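Local coordinates for mandelate racemase/muconate lactonizing enzyme-like protein (Rubrobacter xylanophilus DSM 9941, PDB 2QQ6), which binds magnesium and probably acts as a lyase of the enolase superfamily, at residues 20-25 with 35-40; 11-16 with 50-55; 251-256 with 282-287; 171-176 with 218-223; 109-114 with 369-374. All blocks are in the same frame, centred on the assembly; numbering follows the deposited sequence.

In the fold
Interactions 1 and 2 share the three-stranded sheet of the N-terminal domain. Interaction 1 pairs two of its strands through backbone bonds and is buried. Interaction 2 puts a helix on the outer strand 10-17 and is partly buried. Their centres are 10 Å apart. Interactions 3 and 4 belong to the barrel domain and touch each other through Ile-223. Interaction 4 is a buried polar cluster beside the magnesium site. Interaction 3 has an apolar patch of alanines and a leucine, with a salt bridge beside it. Interaction 5 is partly buried, lies away from the metal, and links the two family regions by aromatic and charged side chains.

Interaction 1: residues 20-25 with 35-40; sequences GPSVLV and LGECYP
Val-25 and Gly-36 form an antiparallel hydrogen-bonded pair. Val-25 N donates to Gly-36 O at 2.7 Å, and Gly-36 N donates to Val-25 O at 2.9 Å. A third bond runs from Cys-38 N to Val-23 O and is almost straight, with an N-H...O angle of 172°. Near the start of the first strand, Ser-22 OG bonds back to Gly-20 O at 2.7 Å, from above the carbonyl plane. The hydroxyl lies anti to its own carbonyl carbon (chi1 -48°) and also touches Pro-40 CB. An alanine at Ser-22 would probably leave Gly-20 O without this bond and open a small gap beside the Pro-40 ring. On the same face of the sheet, Leu-24 CD1 packs on Glu-37 CG at 3.5 Å, and the two side chains cross obliquely. Glu-37 OE1 is held by Ser-322 OG and Gly-325 N. On the other face, Val-25 CG2 comes within 4.3 Å of Cys-38 SG. Ile-47 of helix 44-53 packs on Val-23 and Cys-38 there. The two strands, 21-29 and 32-37, make the beta hairpin of the N-terminal capping domain of the enolase superfamily.

Interaction 2: residues 11-16 with 50-55; sequences VETAAI and IVMNME
Thr-13 and Val-51 meet where helix 44-53 packs on strand 10-17. This is helix-on-sheet packing in the N-terminal capping domain, and the strand is an outermost one of the three-stranded antiparallel sheet. The close-packed part is apolar. Thr-13 CG2 lies 3.7 Å from Val-51 CG1 and also 3.7 Å from Met-52 SE. Thr-13 OG1 lies between the backbone N and the carbonyl carbon (chi1 70°), and CG2 is anti to the carbonyl carbon, facing the helix. Its OG1 has a weak hydrogen bond to His-48 ND1. Val-11 is buried in this part too, its CG1 4.5 Å from Val-51 CG1. Val-51 also rests on Val-25 of the next strand and on Ala-90 and Ile-94 of helix 86-106, so it fills the layer between sheet and helices. Met-52 is present as selenomethionine. Its chain bends at chi2 and chi3, which folds its end toward Val-11. The exact place of its methyl is doubtful. The looser, partly exposed side holds the Glu-12 and Glu-55 side chains. Glu-12 points away from the helix, and its OE1 makes a salt bridge with Arg-26. Glu-55 has CG anti to its backbone N (chi1 -173°), and its extended chain slides past Val-11 in the opposite direction. Val-11 N donates to Glu-55 OE2 at 2.7 Å, in a bent bond of 131°.

Interaction 3: residues 251-256 with 282-287; sequences DALAEV and KRAVDY
Ala-254 CB sits against Ala-284 CB at 3.7 Å. The two small side chains let the helix and the loop come close, with Ala-254 CA 4.1 Å from Ala-284 CA. Beside them, Leu-253 CD2 reaches Ala-284 CB at 4.2 Å and Val-285 CG1 at 4.4 Å. Next to the apolar patch, Lys-282 NZ makes a salt bridge with Asp-251 OD2 at 2.8 Å, on the syn side of the carboxylate. The lysine chain bends at chi2 and chi4, and chi4 (53°) brings NZ to OD2. Asp-251 OD1 has a long, weak ion pair with Arg-277 of the second subunit. Further out, Arg-283, the first residue past helix 272-282, has positive phi in a Schellman motif, and the chain leaves the helix there just before Ala-284. Asp-286 is held by Arg-257 NE and Ile-264 N. Leu-253 also packs on Ile-264 and Ala-266 of strand 264-266. The contact joins helix 250-257 to the loop leading into strand 287-288, as neighbouring beta-alpha units pack in a TIM barrel.

Interaction 4: residues 171-176 with 218-223; sequences DVDDIT and HGRFDI
His-218 and Asp-173 meet at the edge of the magnesium site, where the histidine side chain lies about 4 Å from the ion. His-218 ND1 donates to Asp-173 OD1 at 2.9 Å, on the syn side of the carboxylate and 27° out of its plane. The two side chains run at about a right angle to each other. Asp-173 CG lies between the backbone N and the carbonyl carbon (chi1 65°), which carries the carboxylate toward the histidine. Its second oxygen takes a different donor. Arg-220 NE reaches Asp-173 OD2 at 3.2 Å from above the carboxylate plane, in a salt bridge. One buried carboxylate thus grips two basic side chains and probably fixes the rotation of the imidazole. Asp-171 OD1 comes obliquely to His-218 CE1, at 3.1 Å. The apolar part is next to this polar group. Ile-175 CD1 packs on Arg-220 CG and on Phe-221 CZ, both at 3.8 Å, while Asp-173 CB meets the edge of the phenyl ring. Asp-171 OD2 is bonded to His-139 NE2, and Arg-220 NH2 to Ala-136 O. Phe-79 of the second subunit places its ring nearly perpendicular to that of His-218. The backbone N of His-218 bonds to Asp-216 OD1, and Asp-216 is a magnesium ligand. Loops following strands 167-171 and 212-216 form this cluster, at the C-terminal ends of barrel strands where the enolase superfamily has its active site.

Interaction 5: residues 109-114 with 369-374; sequences PVYRLL and IELTEE
Tyr-111 OH makes a hydrogen bond to Thr-372 O, at 3.1 Å and from above the carbonyl plane. Tyr-111 CG lies between the backbone N and the carbonyl carbon (chi1 60°), which directs the ring at segment 369-374. Thr-372 OG1 accepts from Glu-374 N in an ST turn, which shapes the backbone there. The salt bridge is Arg-112 NH2 to Glu-373 OE2 at 2.9 Å, with an N-H...O angle of 164° and the oxygen in the guanidinium plane. Packing completes the contact. Tyr-111 CD2 lies 3.9 Å from Leu-371 CD1, and Pro-109 CG covers one face of the tyrosine ring near its rim. Pro-109 CA makes a CA-H...O contact with Glu-374 O at 3.4 Å. His-331 of helix 323-334 also meets the tyrosine ring. A phenylalanine in place of Tyr-111 would probably leave Thr-372 O without its mate and open a gap beside Glu-373 CG. Arg-120 NH2 shares Glu-373 OE2, so one carboxylate probably offsets the repulsion between two nearby arginines.

Interaction 1: residues 20-25 with 35-40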
# COMPACT_ATOMS: atom_id res chain seq x y z
N GLY B 20 13.29 -7.53 -12.90
CA GLY B 20 13.53 -7.49 -11.48
C GLY B 20 12.98 -8.79 -10.91
O GLY B 20 12.15 -9.43 -11.57
N PRO B 21 13.42 -9.24 -9.73
CA PRO B 21 12.88 -10.49 -9.17
C PRO B 21 11.35 -10.48 -9.10
O PRO B 21 10.76 -9.72 -8.33
CB PRO B 21 13.52 -10.57 -7.79
CG PRO B 21 13.93 -9.13 -7.49
CD PRO B 21 14.41 -8.64 -8.82
N SER B 22 10.71 -11.35 -9.88
CA SER B 22 9.26 -11.37 -9.91
C SER B 22 8.63 -12.68 -9.47
O SER B 22 8.92 -13.73 -10.03
CB SER B 22 8.79 -11.03 -11.31
OG SER B 22 9.48 -9.89 -11.77
N VAL B 23 7.75 -12.59 -8.47
CA VAL B 23 7.05 -13.77 -7.96
C VAL B 23 6.05 -14.36 -8.97
O VAL B 23 5.19 -13.66 -9.51
CB VAL B 23 6.31 -13.44 -6.65
CG1 VAL B 23 5.52 -14.66 -6.18
CG2 VAL B 23 7.31 -13.01 -5.58
N LEU B 24 6.17 -15.66 -9.20
CA LEU B 24 5.30 -16.38 -10.11
C LEU B 24 4.28 -17.15 -9.26
O LEU B 24 4.64 -17.74 -8.24
CB LEU B 24 6.12 -17.34 -10.96
CG LEU B 24 5.78 -17.39 -12.45
CD1 LEU B 24 5.98 -16.01 -13.08
CD2 LEU B 24 6.66 -18.44 -13.13
N VAL B 25 3.02 -17.14 -9.68
CA VAL B 25 2.01 -17.82 -8.90
C VAL B 25 1.31 -18.90 -9.67
O VAL B 25 0.91 -18.71 -10.82
CB VAL B 25 0.95 -16.84 -8.36
CG1 VAL B 25 -0.12 -17.61 -7.59
CG2 VAL B 25 1.62 -15.82 -7.46
N LEU B 35 -1.79 -19.96 -14.21
CA LEU B 35 -0.52 -19.28 -14.02
C LEU B 35 -0.59 -17.74 -14.06
O LEU B 35 -1.23 -17.15 -14.93
CB LEU B 35 0.49 -19.76 -15.08
CG LEU B 35 1.94 -19.32 -14.85
CD1 LEU B 35 2.56 -20.20 -13.77
CD2 LEU B 35 2.74 -19.42 -16.15
N GLY B 36 0.09 -17.11 -13.10
CA GLY B 36 0.12 -15.66 -13.03
C GLY B 36 1.47 -15.12 -12.56
O GLY B 36 2.22 -15.83 -11.87
N GLU B 37 1.77 -13.88 -12.91
CA GLU B 37 3.04 -13.24 -12.52
C GLU B 37 2.83 -11.91 -11.80
O GLU B 37 2.08 -11.05 -12.28
CB GLU B 37 3.91 -13.01 -13.75
CG GLU B 37 5.32 -12.56 -13.43
CD GLU B 37 6.04 -12.05 -14.65
OE1 GLU B 37 5.59 -12.36 -15.77
OE2 GLU B 37 7.07 -11.35 -14.49
N CYS B 38 3.49 -11.74 -10.66
CA CYS B 38 3.39 -10.50 -9.90
C CYS B 38 4.35 -9.47 -10.45
O CYS B 38 5.31 -9.80 -11.17
CB CYS B 38 3.73 -10.74 -8.42
SG CYS B 38 2.51 -11.66 -7.43
N TYR B 39 4.09 -8.20 -10.13
CA TYR B 39 4.94 -7.10 -10.55
C TYR B 39 6.16 -7.14 -9.63
O TYR B 39 6.09 -7.60 -8.49
CB TYR B 39 4.19 -5.78 -10.38
CG TYR B 39 5.06 -4.54 -10.40
CD1 TYR B 39 5.35 -3.88 -11.59
CD2 TYR B 39 5.61 -4.03 -9.21
CE1 TYR B 39 6.16 -2.75 -11.60
CE2 TYR B 39 6.42 -2.91 -9.22
CZ TYR B 39 6.70 -2.27 -10.41
OH TYR B 39 7.52 -1.17 -10.43
N PRO B 40 7.32 -6.69 -10.12
CA PRO B 40 8.52 -6.69 -9.29
C PRO B 40 8.47 -5.64 -8.18
O PRO B 40 9.01 -4.55 -8.31
CB PRO B 40 9.64 -6.44 -10.29
CG PRO B 40 8.94 -5.61 -11.36
CD PRO B 40 7.64 -6.34 -11.52

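Interaction 2: residues 11-16 with 50-55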
# COMPACT_ATOMS: atom_id res chain seq x y z
N VAL B 11 -1.73 -23.77 -3.64
CA VAL B 11 -1.22 -22.46 -4.06
C VAL B 11 0.29 -22.37 -3.85
O VAL B 11 0.76 -22.39 -2.72
CB VAL B 11 -1.84 -21.32 -3.25
CG1 VAL B 11 -1.25 -19.99 -3.70
CG2 VAL B 11 -3.34 -21.32 -3.42
N GLU B 12 1.04 -22.27 -4.94
CA GLU B 12 2.49 -22.17 -4.81
C GLU B 12 3.07 -20.96 -5.54
O GLU B 12 2.47 -20.43 -6.49
CB GLU B 12 3.16 -23.46 -5.30
CG GLU B 12 2.64 -23.97 -6.63
CD GLU B 12 3.35 -25.24 -7.09
OE1 GLU B 12 2.92 -25.82 -8.10
OE2 GLU B 12 4.34 -25.64 -6.43
N THR B 13 4.24 -20.54 -5.08
CA THR B 13 4.92 -19.38 -5.64
C THR B 13 6.28 -19.78 -6.21
O THR B 13 6.65 -20.95 -6.18
CB THR B 13 5.14 -18.30 -4.54
OG1 THR B 13 6.11 -18.76 -3.59
CG2 THR B 13 3.83 -18.03 -3.79
N ALA B 14 7.01 -18.79 -6.72
CA ALA B 14 8.35 -18.99 -7.30
C ALA B 14 8.83 -17.61 -7.77
O ALA B 14 8.08 -16.88 -8.40
CB ALA B 14 8.28 -19.95 -8.48
N ALA B 15 10.08 -17.27 -7.46
CA ALA B 15 10.63 -15.97 -7.85
C ALA B 15 11.66 -16.02 -8.98
O ALA B 15 12.78 -16.51 -8.79
CB ALA B 15 11.24 -15.28 -6.63
N ILE B 16 11.30 -15.50 -10.14
CA ILE B 16 12.20 -15.48 -11.28
C ILE B 16 12.92 -14.15 -11.41
O ILE B 16 12.69 -13.21 -10.67
CB ILE B 16 11.47 -15.73 -12.62
CG1 ILE B 16 10.34 -14.69 -12.80
CG2 ILE B 16 10.96 -17.16 -12.69
CD1 ILE B 16 9.68 -14.75 -14.16
N ILE B 50 3.08 -12.77 1.40
CA ILE B 50 1.74 -12.22 1.33
C ILE B 50 0.87 -13.21 0.57
O ILE B 50 -0.19 -13.61 1.04
CB ILE B 50 1.72 -10.87 0.58
CG1 ILE B 50 2.57 -9.85 1.35
CG2 ILE B 50 0.29 -10.38 0.41
CD1 ILE B 50 2.80 -8.58 0.59
N VAL B 51 1.34 -13.59 -0.61
CA VAL B 51 0.63 -14.54 -1.45
C VAL B 51 0.33 -15.83 -0.69
O VAL B 51 -0.79 -16.32 -0.71
CB VAL B 51 1.46 -14.90 -2.69
CG1 VAL B 51 0.77 -16.00 -3.47
CG2 VAL B 51 1.65 -13.67 -3.56
N MSE B 52 1.34 -16.36 -0.02
CA MSE B 52 1.20 -17.60 0.72
C MSE B 52 0.19 -17.48 1.86
O MSE B 52 -0.68 -18.35 2.02
CB MSE B 52 2.57 -18.06 1.23
CG MSE B 52 2.85 -19.54 0.94
SE MSE B 52 2.43 -20.01 -0.95
CE MSE B 52 0.49 -20.36 -0.80
N ASN B 53 0.31 -16.40 2.63
CA ASN B 53 -0.58 -16.10 3.76
C ASN B 53 -2.03 -16.09 3.30
O ASN B 53 -2.95 -16.19 4.10
CB ASN B 53 -0.21 -14.74 4.37
CG ASN B 53 -1.22 -14.25 5.41
OD1 ASN B 53 -2.33 -13.88 5.08
ND2 ASN B 53 -0.81 -14.26 6.67
N MSE B 54 -2.19 -16.00 1.98
CA MSE B 54 -3.50 -15.95 1.35
C MSE B 54 -4.15 -17.29 1.06
O MSE B 54 -5.32 -17.34 0.71
CB MSE B 54 -3.39 -15.17 0.05
CG MSE B 54 -3.40 -13.67 0.22
SE MSE B 54 -5.16 -13.10 0.85
CE MSE B 54 -4.68 -12.74 2.73
N GLU B 55 -3.40 -18.38 1.19
CA GLU B 55 -3.94 -19.70 0.87
C GLU B 55 -5.14 -20.17 1.70
O GLU B 55 -6.09 -20.75 1.15
CB GLU B 55 -2.81 -20.73 0.93
CG GLU B 55 -3.18 -22.14 0.46
CD GLU B 55 -1.95 -22.99 0.14
OE1 GLU B 55 -1.00 -23.00 0.96
OE2 GLU B 55 -1.94 -23.65 -0.92

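Interaction 3: residues 251-256 with 282-287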
# COMPACT_ATOMS: atom_id res chain seq x y z
N ASP B 251 -3.52 16.55 -7.48
CA ASP B 251 -3.92 17.91 -7.77
C ASP B 251 -2.76 18.57 -8.47
O ASP B 251 -2.93 19.37 -9.39
CB ASP B 251 -4.25 18.65 -6.48
CG ASP B 251 -5.61 18.27 -5.92
OD1 ASP B 251 -6.01 18.84 -4.88
OD2 ASP B 251 -6.29 17.42 -6.54
N ALA B 252 -1.56 18.22 -8.03
CA ALA B 252 -0.34 18.78 -8.59
C ALA B 252 -0.18 18.35 -10.04
O ALA B 252 0.08 19.18 -10.93
CB ALA B 252 0.85 18.33 -7.77
N LEU B 253 -0.35 17.04 -10.27
CA LEU B 253 -0.24 16.48 -11.60
C LEU B 253 -1.26 17.17 -12.49
O LEU B 253 -0.98 17.46 -13.65
CB LEU B 253 -0.54 14.98 -11.57
CG LEU B 253 -0.51 14.27 -12.91
CD1 LEU B 253 0.87 14.31 -13.52
CD2 LEU B 253 -0.95 12.86 -12.71
N ALA B 254 -2.43 17.44 -11.92
CA ALA B 254 -3.50 18.10 -12.65
C ALA B 254 -3.15 19.56 -12.95
O ALA B 254 -3.48 20.10 -14.01
CB ALA B 254 -4.79 18.02 -11.86
N GLU B 255 -2.47 20.20 -12.00
CA GLU B 255 -2.09 21.59 -12.18
C GLU B 255 -1.10 21.70 -13.33
O GLU B 255 -1.12 22.66 -14.10
CB GLU B 255 -1.46 22.16 -10.91
CG GLU B 255 -1.16 23.66 -11.02
CD GLU B 255 -0.62 24.25 -9.74
OE1 GLU B 255 -1.39 24.33 -8.75
OE2 GLU B 255 0.57 24.64 -9.70
N VAL B 256 -0.24 20.70 -13.46
CA VAL B 256 0.73 20.69 -14.54
C VAL B 256 0.02 20.49 -15.89
O VAL B 256 0.33 21.17 -16.87
CB VAL B 256 1.77 19.55 -14.35
CG1 VAL B 256 2.68 19.47 -15.56
CG2 VAL B 256 2.60 19.80 -13.11
N LYS B 282 -10.21 14.44 -10.89
CA LYS B 282 -9.44 15.67 -11.01
C LYS B 282 -9.10 16.03 -12.46
O LYS B 282 -8.56 17.09 -12.71
CB LYS B 282 -8.14 15.57 -10.22
CG LYS B 282 -8.26 15.76 -8.72
CD LYS B 282 -8.39 14.45 -7.98
CE LYS B 282 -7.82 14.56 -6.58
NZ LYS B 282 -8.40 15.71 -5.83
N ARG B 283 -9.42 15.15 -13.40
CA ARG B 283 -9.11 15.39 -14.81
C ARG B 283 -7.60 15.65 -14.93
O ARG B 283 -7.17 16.66 -15.51
CB ARG B 283 -9.85 16.63 -15.33
CG ARG B 283 -11.35 16.67 -15.14
CD ARG B 283 -11.86 18.09 -15.38
NE ARG B 283 -11.05 19.08 -14.64
CZ ARG B 283 -11.29 20.39 -14.59
NH1 ARG B 283 -12.33 20.93 -15.23
NH2 ARG B 283 -10.47 21.18 -13.89
N ALA B 284 -6.79 14.75 -14.39
CA ALA B 284 -5.35 14.93 -14.38
C ALA B 284 -4.54 14.27 -15.48
O ALA B 284 -3.35 14.53 -15.60
CB ALA B 284 -4.79 14.50 -13.03
N VAL B 285 -5.17 13.43 -16.29
CA VAL B 285 -4.45 12.72 -17.34
C VAL B 285 -5.04 12.78 -18.72
O VAL B 285 -6.25 12.88 -18.89
CB VAL B 285 -4.30 11.23 -17.03
CG1 VAL B 285 -3.56 11.03 -15.74
CG2 VAL B 285 -5.67 10.60 -16.95
N ASP B 286 -4.17 12.68 -19.71
CA ASP B 286 -4.60 12.63 -21.09
C ASP B 286 -4.65 11.14 -21.38
O ASP B 286 -5.48 10.68 -22.16
CB ASP B 286 -3.58 13.32 -21.99
CG ASP B 286 -3.75 14.82 -22.02
OD1 ASP B 286 -4.53 15.32 -22.87
OD2 ASP B 286 -3.12 15.51 -21.18
N TYR B 287 -3.75 10.40 -20.73
CA TYR B 287 -3.64 8.95 -20.86
C TYR B 287 -3.57 8.33 -19.49
O TYR B 287 -3.19 8.98 -18.52
CB TYR B 287 -2.37 8.54 -21.59
CG TYR B 287 -2.36 8.81 -23.07
CD1 TYR B 287 -2.13 10.09 -23.56
CD2 TYR B 287 -2.59 7.79 -23.98
CE1 TYR B 287 -2.12 10.34 -24.92
CE2 TYR B 287 -2.59 8.02 -25.33
CZ TYR B 287 -2.36 9.29 -25.79
OH TYR B 287 -2.37 9.52 -27.14

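Interaction 4: residues 171-176 with 218-223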
# COMPACT_ATOMS: atom_id res chain seq x y z
N ASP B 171 13.73 8.10 -20.95
CA ASP B 171 13.89 8.78 -19.66
C ASP B 171 14.65 10.08 -19.82
O ASP B 171 15.39 10.25 -20.79
CB ASP B 171 14.68 7.92 -18.67
CG ASP B 171 13.96 6.65 -18.31
OD1 ASP B 171 12.72 6.62 -18.38
OD2 ASP B 171 14.66 5.68 -17.93
N VAL B 172 14.48 10.98 -18.87
CA VAL B 172 15.17 12.27 -18.91
C VAL B 172 15.49 12.82 -17.53
O VAL B 172 15.74 14.02 -17.37
CB VAL B 172 14.35 13.33 -19.69
CG1 VAL B 172 14.15 12.87 -21.12
CG2 VAL B 172 13.01 13.56 -19.03
N ASP B 173 15.50 11.94 -16.53
CA ASP B 173 15.82 12.33 -15.16
C ASP B 173 17.16 11.75 -14.68
O ASP B 173 17.47 10.57 -14.88
CB ASP B 173 14.69 11.92 -14.20
CG ASP B 173 14.50 10.40 -14.09
OD1 ASP B 173 14.21 9.77 -15.12
OD2 ASP B 173 14.64 9.85 -12.98
N ASP B 174 17.97 12.60 -14.05
CA ASP B 174 19.27 12.20 -13.52
C ASP B 174 19.49 12.94 -12.20
O ASP B 174 20.39 13.76 -12.07
CB ASP B 174 20.35 12.56 -14.55
CG ASP B 174 21.66 11.84 -14.31
OD1 ASP B 174 21.66 10.83 -13.56
OD2 ASP B 174 22.69 12.27 -14.87
N ILE B 175 18.63 12.63 -11.22
CA ILE B 175 18.67 13.24 -9.89
C ILE B 175 20.00 12.99 -9.16
O ILE B 175 20.38 13.74 -8.24
CB ILE B 175 17.48 12.73 -9.02
CG1 ILE B 175 16.20 13.44 -9.42
CG2 ILE B 175 17.71 13.00 -7.55
CD1 ILE B 175 15.85 13.33 -10.87
N THR B 176 20.69 11.94 -9.57
CA THR B 176 21.97 11.57 -8.98
C THR B 176 23.10 12.01 -9.90
O THR B 176 24.26 11.69 -9.67
CB THR B 176 22.05 10.06 -8.81
OG1 THR B 176 21.98 9.45 -10.09
CG2 THR B 176 20.91 9.56 -7.97
N HIS B 218 9.84 9.96 -14.24
CA HIS B 218 9.87 9.20 -12.99
C HIS B 218 9.45 10.01 -11.77
O HIS B 218 9.95 9.79 -10.67
CB HIS B 218 11.26 8.59 -12.80
CG HIS B 218 11.53 7.45 -13.73
ND1 HIS B 218 12.62 7.41 -14.56
CD2 HIS B 218 10.79 6.35 -14.02
CE1 HIS B 218 12.55 6.34 -15.33
NE2 HIS B 218 11.45 5.68 -15.03
N GLY B 219 8.53 10.95 -12.00
CA GLY B 219 7.99 11.83 -10.98
C GLY B 219 8.95 12.27 -9.90
O GLY B 219 8.87 11.80 -8.76
N ARG B 220 9.84 13.20 -10.23
CA ARG B 220 10.84 13.67 -9.27
C ARG B 220 10.87 15.18 -9.10
O ARG B 220 11.73 15.67 -8.36
CB ARG B 220 12.25 13.26 -9.71
CG ARG B 220 12.40 11.93 -10.42
CD ARG B 220 12.66 10.80 -9.46
NE ARG B 220 13.11 9.62 -10.19
CZ ARG B 220 13.36 8.44 -9.63
NH1 ARG B 220 13.20 8.28 -8.32
NH2 ARG B 220 13.77 7.44 -10.37
N PHE B 221 9.98 15.92 -9.75
CA PHE B 221 10.08 17.38 -9.66
C PHE B 221 8.95 18.22 -9.11
O PHE B 221 7.79 17.81 -9.08
CB PHE B 221 10.48 17.92 -11.03
CG PHE B 221 11.47 17.04 -11.72
CD1 PHE B 221 11.05 15.90 -12.39
CD2 PHE B 221 12.84 17.30 -11.63
CE1 PHE B 221 11.98 15.04 -12.97
CE2 PHE B 221 13.77 16.45 -12.20
CZ PHE B 221 13.35 15.32 -12.87
N ASP B 222 9.33 19.43 -8.69
CA ASP B 222 8.42 20.41 -8.13
C ASP B 222 7.60 21.08 -9.23
O ASP B 222 7.91 20.96 -10.42
CB ASP B 222 9.18 21.49 -7.36
CG ASP B 222 10.22 22.18 -8.21
OD1 ASP B 222 10.03 22.24 -9.45
OD2 ASP B 222 11.22 22.68 -7.65
N ILE B 223 6.59 21.81 -8.81
CA ILE B 223 5.71 22.49 -9.74
C ILE B 223 6.45 23.31 -10.80
O ILE B 223 6.24 23.10 -12.00
CB ILE B 223 4.69 23.37 -8.97
CG1 ILE B 223 3.61 22.48 -8.36
CG2 ILE B 223 4.08 24.39 -9.90
CD1 ILE B 223 2.77 21.78 -9.39

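Interaction 5: residues 109-114 with 369-374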
# COMPACT_ATOMS: atom_id res chain seq x y z
N PRO B 109 -10.32 -18.85 -24.18
CA PRO B 109 -9.24 -17.89 -23.91
C PRO B 109 -9.74 -16.87 -22.89
O PRO B 109 -10.95 -16.62 -22.81
CB PRO B 109 -8.95 -17.30 -25.29
CG PRO B 109 -10.26 -17.45 -26.02
CD PRO B 109 -10.72 -18.81 -25.59
N VAL B 110 -8.83 -16.29 -22.12
CA VAL B 110 -9.21 -15.33 -21.09
C VAL B 110 -10.00 -14.12 -21.56
O VAL B 110 -11.00 -13.76 -20.94
CB VAL B 110 -7.97 -14.87 -20.29
CG1 VAL B 110 -7.91 -13.35 -20.23
CG2 VAL B 110 -8.03 -15.45 -18.90
N TYR B 111 -9.58 -13.47 -22.65
CA TYR B 111 -10.33 -12.31 -23.12
C TYR B 111 -11.81 -12.63 -23.35
O TYR B 111 -12.67 -11.76 -23.25
CB TYR B 111 -9.69 -11.72 -24.40
CG TYR B 111 -9.61 -12.64 -25.60
CD1 TYR B 111 -10.73 -12.92 -26.37
CD2 TYR B 111 -8.38 -13.19 -25.99
CE1 TYR B 111 -10.64 -13.74 -27.51
CE2 TYR B 111 -8.28 -14.00 -27.13
CZ TYR B 111 -9.41 -14.27 -27.88
OH TYR B 111 -9.30 -15.04 -29.02
N ARG B 112 -12.11 -13.90 -23.64
CA ARG B 112 -13.49 -14.32 -23.85
C ARG B 112 -14.21 -14.51 -22.52
O ARG B 112 -15.37 -14.92 -22.47
CB ARG B 112 -13.55 -15.60 -24.69
CG ARG B 112 -13.38 -15.37 -26.19
CD ARG B 112 -13.83 -16.59 -26.98
NE ARG B 112 -13.55 -16.47 -28.42
CZ ARG B 112 -14.03 -15.51 -29.20
NH1 ARG B 112 -14.81 -14.57 -28.69
NH2 ARG B 112 -13.74 -15.49 -30.50
N LEU B 113 -13.52 -14.21 -21.43
CA LEU B 113 -14.12 -14.30 -20.12
C LEU B 113 -14.27 -12.86 -19.62
O LEU B 113 -15.06 -12.57 -18.72
CB LEU B 113 -13.24 -15.11 -19.16
CG LEU B 113 -13.39 -16.63 -19.21
CD1 LEU B 113 -12.37 -17.24 -18.30
CD2 LEU B 113 -14.77 -17.04 -18.78
N LEU B 114 -13.50 -11.97 -20.24
CA LEU B 114 -13.51 -10.56 -19.90
C LEU B 114 -14.44 -9.76 -20.81
O LEU B 114 -14.25 -8.56 -21.02
CB LEU B 114 -12.10 -9.99 -19.97
CG LEU B 114 -11.13 -10.64 -18.98
CD1 LEU B 114 -9.74 -10.04 -19.13
CD2 LEU B 114 -11.65 -10.44 -17.56
N ILE B 369 1.50 -8.24 -30.49
CA ILE B 369 1.32 -9.54 -29.87
C ILE B 369 -0.01 -10.04 -30.42
O ILE B 369 -1.02 -9.35 -30.29
CB ILE B 369 1.25 -9.46 -28.34
CG1 ILE B 369 2.64 -9.17 -27.77
CG2 ILE B 369 0.71 -10.77 -27.78
CD1 ILE B 369 2.75 -9.34 -26.27
N GLU B 370 0.00 -11.21 -31.06
CA GLU B 370 -1.20 -11.79 -31.64
C GLU B 370 -1.80 -12.74 -30.62
O GLU B 370 -1.07 -13.52 -30.00
CB GLU B 370 -0.84 -12.57 -32.90
CG GLU B 370 -1.99 -12.78 -33.88
CD GLU B 370 -2.30 -11.51 -34.67
OE1 GLU B 370 -1.36 -10.94 -35.28
OE2 GLU B 370 -3.48 -11.09 -34.69
N LEU B 371 -3.11 -12.71 -30.45
CA LEU B 371 -3.73 -13.58 -29.47
C LEU B 371 -4.56 -14.72 -30.04
O LEU B 371 -5.43 -14.54 -30.91
CB LEU B 371 -4.55 -12.77 -28.46
CG LEU B 371 -3.80 -12.53 -27.14
CD1 LEU B 371 -4.70 -11.88 -26.10
CD2 LEU B 371 -3.28 -13.87 -26.61
N THR B 372 -4.26 -15.89 -29.52
CA THR B 372 -4.87 -17.16 -29.88
C THR B 372 -6.23 -17.37 -29.24
O THR B 372 -6.68 -16.55 -28.44
CB THR B 372 -3.95 -18.32 -29.44
OG1 THR B 372 -4.74 -19.50 -29.25
CG2 THR B 372 -3.23 -17.97 -28.13
N GLU B 373 -6.86 -18.48 -29.60
CA GLU B 373 -8.16 -18.86 -29.04
C GLU B 373 -7.95 -20.01 -28.04
O GLU B 373 -8.90 -20.64 -27.58
CB GLU B 373 -9.13 -19.27 -30.15
CG GLU B 373 -9.47 -18.12 -31.09
CD GLU B 373 -10.89 -18.19 -31.63
OE1 GLU B 373 -11.24 -19.20 -32.29
OE2 GLU B 373 -11.67 -17.23 -31.41
N GLU B 374 -6.69 -20.26 -27.71
CA GLU B 374 -6.37 -21.30 -26.76
C GLU B 374 -6.84 -20.87 -25.39
O GLU B 374 -6.54 -19.77 -24.93
CB GLU B 374 -4.86 -21.55 -26.76
CG GLU B 374 -4.35 -22.14 -28.06
CD GLU B 374 -4.98 -23.49 -28.37
OE1 GLU B 374 -4.58 -24.48 -27.71
OE2 GLU B 374 -5.87 -23.56 -29.25